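NAD-dependent epimerase/dehydratase domain-containing protein (Ruegeria pomeroyi DSS-3, PDB 3IUS) is of unknown function but probably binds a nicotinamide dinucleotide cofactor on its Rossmann-type domain. Local coordinates at residues A[5-10]-A[30-35]; A[64-69]-A[94-99]. All coordinates share one frame; numbering follows the deposited sequence.

Overall arrangement
The two contacts illustrate how a parallel sheet of Rossmann type is built from successive beta-alpha-beta units. Contact 1 (5-10 with 30-35) comes first along the chain and is complete before contact 2 (64-69 with 94-99) begins; helix 15-24 connects the strands of the first, helix 79-90 those of the second. Their centres lie about 9 Å apart, because strands 7-11 and 66-69 are neighbours in the same sheet. T7 O lies 2.8 Å from T65 N, a probable hydrogen bond of that seam. Across the sheet the order is therefore 30-35, 7-11, 66-69, 97-103, an order consistent with a dinucleotide-binding fold.

Contact 1 of 2, residues A[5-10]-A[30-35]; sequences TGTLLS and RIIGTS. With FMT (formic acid), chain D.
T7 and R30 stand side by side on one face of a parallel strand pair. The chain of R30, extended from CG to NE, runs past the threonine, with CD 4.0 Å from T7 CG2, and then lays the guanidinium flat over I32, whose CD1 sits 3.7 Å from the guanidinium plane, beneath its centre. A water lying in that plane joins R30 NH1 to T7 OG1, while NE makes a salt bridge with E50; the water and E50 thus hold the group from its edge while I32 lies against one face. Farther along the same face L9 crosses I32 obliquely, its CD1 reaching I32 CG2 at 3.6 Å. The other face carries L8 and I31, alongside each other with CD2 and CG2 4.1 Å apart. Five nearly straight backbone bonds hold the register, the shortest from S10 N to I32 O at 2.7 Å. S35 OG donates to a formate oxygen, O1, at 2.9 Å; the formate is probably from the crystallisation liquor. S10 OG bonds H13, and T34 OG1 bonds G12 of a glycine-rich turn that resembles a dinucleotide-binding one. Helix 15-24 packs on S10 and I31, and strands 49-53 and 66-69 flank the pair.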
loop_
_atom_site.group_PDB
_atom_site.type_symbol
_atom_site.label_atom_id
_atom_site.label_comp_id
_atom_site.label_asym_id
_atom_site.label_seq_id
_atom_site.Cartn_x
_atom_site.Cartn_y
_atom_site.Cartn_z
ATOM N N THR A 5 3.664 22.922 8.806
ATOM C CA THR A 5 3.880 21.906 7.782
ATOM C C THR A 5 5.314 21.392 7.840
ATOM O O THR A 5 5.946 21.412 8.898
ATOM C CB THR A 5 3.585 22.450 6.368
ATOM O OG1 THR A 5 4.464 23.545 6.077
ATOM C CG2 THR A 5 2.141 22.924 6.268
ATOM N N GLY A 6 5.827 20.927 6.706
ATOM C CA GLY A 6 7.197 20.454 6.645
ATOM C C GLY A 6 7.660 20.077 5.250
ATOM O O GLY A 6 7.048 20.457 4.250
ATOM N N THR A 7 8.747 19.315 5.194
ATOM C CA THR A 7 9.336 18.872 3.937
ATOM C C THR A 7 9.408 17.349 3.885
ATOM O O THR A 7 10.111 16.722 4.676
ATOM C CB THR A 7 10.748 19.456 3.756
ATOM O OG1 THR A 7 10.668 20.884 3.688
ATOM C CG2 THR A 7 11.400 18.922 2.484
ATOM N N LEU A 8 8.684 16.762 2.937
ATOM C CA LEU A 8 8.600 15.320 2.817
ATOM C C LEU A 8 9.398 14.816 1.620
ATOM O O LEU A 8 9.211 15.284 0.497
ATOM C CB LEU A 8 7.137 14.891 2.668
ATOM C CG LEU A 8 6.878 13.432 2.281
ATOM C CD1 LEU A 8 7.083 12.512 3.470
ATOM C CD2 LEU A 8 5.472 13.271 1.717
ATOM N N LEU A 9 10.287 13.860 1.872
ATOM C CA LEU A 9 10.988 13.152 0.807
ATOM C C LEU A 9 10.350 11.775 0.621
ATOM O O LEU A 9 10.284 10.972 1.550
ATOM C CB LEU A 9 12.478 13.028 1.126
ATOM C CG LEU A 9 13.362 12.235 0.154
ATOM C CD1 LEU A 9 13.165 12.700 -1.284
ATOM C CD2 LEU A 9 14.819 12.338 0.564
ATOM N N SER A 10 9.871 11.517 -0.590
ATOM C CA SER A 10 9.098 10.322 -0.873
ATOM C C SER A 10 9.851 9.460 -1.886
ATOM O O SER A 10 9.964 9.825 -3.059
ATOM C CB SER A 10 7.729 10.743 -1.418
ATOM O OG SER A 10 6.976 9.655 -1.916
ATOM N N ARG A 30 6.177 21.034 1.292
ATOM C CA ARG A 30 7.093 20.797 0.189
ATOM C C ARG A 30 7.306 19.292 0.061
ATOM O O ARG A 30 7.681 18.636 1.028
ATOM C CB ARG A 30 8.431 21.491 0.427
ATOM C CG ARG A 30 9.453 21.209 -0.662
ATOM C CD ARG A 30 10.836 21.711 -0.296
ATOM N NE ARG A 30 11.792 21.428 -1.361
ATOM C CZ ARG A 30 13.098 21.273 -1.172
ATOM N NH1 ARG A 30 13.611 21.375 0.047
ATOM N NH2 ARG A 30 13.889 21.013 -2.203
ATOM N N ILE A 31 7.047 18.746 -1.126
ATOM C CA ILE A 31 7.251 17.322 -1.371
ATOM C C ILE A 31 8.292 17.088 -2.465
ATOM O O ILE A 31 8.289 17.762 -3.499
ATOM C CB ILE A 31 5.937 16.594 -1.766
ATOM C CG1 ILE A 31 4.834 16.848 -0.735
ATOM C CG2 ILE A 31 6.178 15.100 -1.915
ATOM C CD1 ILE A 31 4.074 18.126 -0.971
ATOM N N ILE A 32 9.180 16.133 -2.212
ATOM C CA ILE A 32 10.189 15.702 -3.170
ATOM C C ILE A 32 9.970 14.218 -3.451
ATOM O O ILE A 32 9.999 13.400 -2.532
ATOM C CB ILE A 32 11.601 15.894 -2.593
ATOM C CG1 ILE A 32 11.799 17.343 -2.148
ATOM C CG2 ILE A 32 12.668 15.475 -3.602
ATOM C CD1 ILE A 32 13.006 17.544 -1.260
ATOM N N GLY A 33 9.732 13.864 -4.710
ATOM C CA GLY A 33 9.436 12.483 -5.047
ATOM C C GLY A 33 10.443 11.884 -6.008
ATOM O O GLY A 33 10.831 12.520 -6.990
ATOM N N THR A 34 10.866 10.656 -5.732
ATOM C CA THR A 34 11.839 9.990 -6.588
ATOM C C THR A 34 11.206 8.886 -7.428
ATOM O O THR A 34 10.175 8.310 -7.064
ATOM C CB THR A 34 12.985 9.369 -5.780
ATOM O OG1 THR A 34 12.603 8.063 -5.331
ATOM C CG2 THR A 34 13.337 10.246 -4.576
ATOM N N SER A 35 11.837 8.605 -8.559
ATOM C CA SER A 35 11.484 7.458 -9.386
ATOM C C SER A 35 12.732 6.974 -10.102
ATOM O O SER A 35 13.636 7.757 -10.381
ATOM C CB SER A 35 10.410 7.830 -10.404
ATOM O OG SER A 35 10.128 6.732 -11.257
HETATM C C FMT D . 7.311 6.548 -9.591
HETATM O O1 FMT D . 7.369 5.954 -10.670
HETATM O O2 FMT D . 7.991 6.269 -8.603
HETATM O O HOH W 1 12.687 22.397 2.575
#

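Contact 2 of 2, residues A[64-69]-A[94-99]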
loop_
_atom_site.group_PDB
_atom_site.type_symbol
_atom_site.label_atom_id
_atom_site.label_comp_id
_atom_site.label_asym_id
_atom_site.label_seq_id
_atom_site.Cartn_x
_atom_site.Cartn_y
_atom_site.Cartn_z
ATOM N N VAL A 64 14.886 18.037 5.173
ATOM C CA VAL A 64 13.828 17.028 5.155
ATOM C C VAL A 64 13.335 16.703 6.569
ATOM O O VAL A 64 14.136 16.369 7.451
ATOM C CB VAL A 64 14.294 15.727 4.474
ATOM C CG1 VAL A 64 13.222 14.647 4.595
ATOM C CG2 VAL A 64 14.649 15.980 3.016
ATOM N N THR A 65 12.022 16.804 6.775
ATOM C CA THR A 65 11.421 16.550 8.089
ATOM C C THR A 65 10.669 15.222 8.121
ATOM O O THR A 65 10.509 14.601 9.171
ATOM C CB THR A 65 10.452 17.692 8.515
ATOM O OG1 THR A 65 9.396 17.820 7.551
ATOM C CG2 THR A 65 11.188 19.014 8.628
ATOM N N HIS A 66 10.207 14.786 6.959
ATOM C CA HIS A 66 9.411 13.581 6.874
ATOM C C HIS A 66 9.952 12.699 5.757
ATOM O O HIS A 66 10.311 13.195 4.689
ATOM C CB HIS A 66 7.948 13.934 6.596
ATOM C CG HIS A 66 7.274 14.664 7.717
ATOM N ND1 HIS A 66 7.609 15.952 8.079
ATOM C CD2 HIS A 66 6.273 14.291 8.548
ATOM C CE1 HIS A 66 6.852 16.336 9.090
ATOM N NE2 HIS A 66 6.036 15.345 9.399
ATOM N N LEU A 67 10.015 11.396 6.021
ATOM C CA LEU A 67 10.396 10.398 5.022
ATOM C C LEU A 67 9.249 9.437 4.742
ATOM O O LEU A 67 8.610 8.935 5.663
ATOM C CB LEU A 67 11.597 9.590 5.518
ATOM C CG LEU A 67 12.971 9.749 4.877
ATOM C CD1 LEU A 67 13.262 11.196 4.523
ATOM C CD2 LEU A 67 14.051 9.161 5.790
ATOM N N LEU A 68 8.990 9.179 3.465
ATOM C CA LEU A 68 8.038 8.145 3.081
ATOM C C LEU A 68 8.725 7.167 2.126
ATOM O O LEU A 68 9.469 7.581 1.236
ATOM C CB LEU A 68 6.799 8.761 2.429
ATOM C CG LEU A 68 5.749 7.762 1.927
ATOM C CD1 LEU A 68 5.101 7.011 3.093
ATOM C CD2 LEU A 68 4.688 8.451 1.074
ATOM N N ILE A 69 8.485 5.876 2.318
ATOM C CA ILE A 69 9.131 4.843 1.509
ATOM C C ILE A 69 8.117 3.924 0.848
ATOM O O ILE A 69 7.427 3.172 1.532
ATOM C CB ILE A 69 10.055 3.966 2.369
ATOM C CG1 ILE A 69 10.977 4.833 3.232
ATOM C CG2 ILE A 69 10.831 2.983 1.500
ATOM C CD1 ILE A 69 12.047 5.546 2.462
ATOM N N GLN A 94 16.583 14.467 13.185
ATOM C CA GLN A 94 16.052 15.631 12.486
ATOM C C GLN A 94 14.685 15.354 11.868
ATOM O O GLN A 94 13.967 16.283 11.503
ATOM C CB GLN A 94 17.044 16.169 11.453
ATOM C CG GLN A 94 17.265 15.278 10.257
ATOM C CD GLN A 94 18.530 15.638 9.508
ATOM O OE1 GLN A 94 18.551 15.651 8.282
ATOM N NE2 GLN A 94 19.597 15.940 10.250
ATOM N N PHE A 95 14.311 14.082 11.782
ATOM C CA PHE A 95 13.007 13.729 11.243
ATOM C C PHE A 95 11.944 13.767 12.326
ATOM O O PHE A 95 12.211 13.458 13.487
ATOM C CB PHE A 95 13.033 12.335 10.608
ATOM C CG PHE A 95 14.106 12.164 9.569
ATOM C CD1 PHE A 95 14.058 12.878 8.381
ATOM C CD2 PHE A 95 15.156 11.287 9.780
ATOM C CE1 PHE A 95 15.046 12.723 7.420
ATOM C CE2 PHE A 95 16.148 11.126 8.826
ATOM C CZ PHE A 95 16.092 11.846 7.643
ATOM N N ARG A 96 10.737 14.155 11.945
ATOM C CA ARG A 96 9.602 14.103 12.857
ATOM C C ARG A 96 8.824 12.814 12.640
ATOM O O ARG A 96 8.107 12.347 13.522
ATOM C CB ARG A 96 8.682 15.307 12.649
ATOM C CG ARG A 96 7.338 15.178 13.349
ATOM C CD ARG A 96 6.490 16.426 13.182
ATOM N NE ARG A 96 5.151 16.254 13.737
ATOM C CZ ARG A 96 4.877 16.256 15.037
ATOM N NH1 ARG A 96 5.853 16.409 15.920
ATOM N NH2 ARG A 96 3.629 16.096 15.454
ATOM N N TRP A 97 8.981 12.231 11.460
ATOM C CA TRP A 97 8.155 11.100 11.093
ATOM C C TRP A 97 8.759 10.381 9.900
ATOM O O TRP A 97 9.217 11.016 8.955
ATOM C CB TRP A 97 6.762 11.619 10.754
ATOM C CG TRP A 97 5.748 10.595 10.347
ATOM C CD1 TRP A 97 4.838 9.972 11.154
ATOM C CD2 TRP A 97 5.500 10.116 9.019
ATOM N NE1 TRP A 97 4.048 9.122 10.410
ATOM C CE2 TRP A 97 4.440 9.190 9.098
ATOM C CE3 TRP A 97 6.077 10.372 7.775
ATOM C CZ2 TRP A 97 3.939 8.525 7.975
ATOM C CZ3 TRP A 97 5.584 9.705 6.661
ATOM C CH2 TRP A 97 4.525 8.797 6.772
ATOM N N VAL A 98 8.788 9.057 9.980
ATOM C CA VAL A 98 9.188 8.222 8.858
ATOM C C VAL A 98 8.140 7.140 8.652
ATOM O O VAL A 98 7.744 6.464 9.597
ATOM C CB VAL A 98 10.558 7.562 9.103
ATOM C CG1 VAL A 98 10.855 6.539 8.013
ATOM C CG2 VAL A 98 11.661 8.624 9.201
ATOM N N GLY A 99 7.678 6.972 7.419
ATOM C CA GLY A 99 6.701 5.942 7.146
ATOM C C GLY A 99 7.224 4.929 6.146
ATOM O O GLY A 99 7.638 5.299 5.048
#
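Strands 66-69 and 97-99 run parallel, 4.7 Å apart at an axis angle of 4°; just ahead of them R96 N bonds T65 O at 2.8 Å, and L67 N to W97 O, G99 N to L67 O and I69 N to G99 O continue the pairing. The side chains of H66 and W97 cross at about a right angle, H66 CD2 coming 3.5 Å from W97 CB, while the extended chain of R96 passes alongside the imidazole. In the plane of that ring, ND1 lies 2.6 Å from T65 OG1, a short bond in which either could be the donor and which fixes the ring's rotation; the nearby R96 would probably disfavour a charged histidine. An alanine here would remove the ring that T65 OG1 bonds and that meets W29 edge-to-face, and would probably loosen the packing against W97 and R96. The pair belongs to the beta-alpha-beta unit of strand 66-69, helix 79-90 and strand 97-103, a repeating element of the Rossmann fold. W97, with CG anti to its backbone N, leans its indole forward along its own strand, over G99: G99 N lies 3.5 Å from the indole plane, offset toward the rim, and the indole's CH2 occupies the place a CB of G99 would take. L68 CD1 approaches the indole edge, 4.1 Å from CH2, and NE1 bonds S195 of helix 185-197. W97 N is buried without a partner. On the other face L67 takes an unusual chi1 of -110°, bringing CD2 over the F95 ring, 4.1 Å from its centroid and 22° off the normal. Q94 CG covers the opposite face of that phenyl, and V98 CG2 packs 3.8 Å from L67 CB.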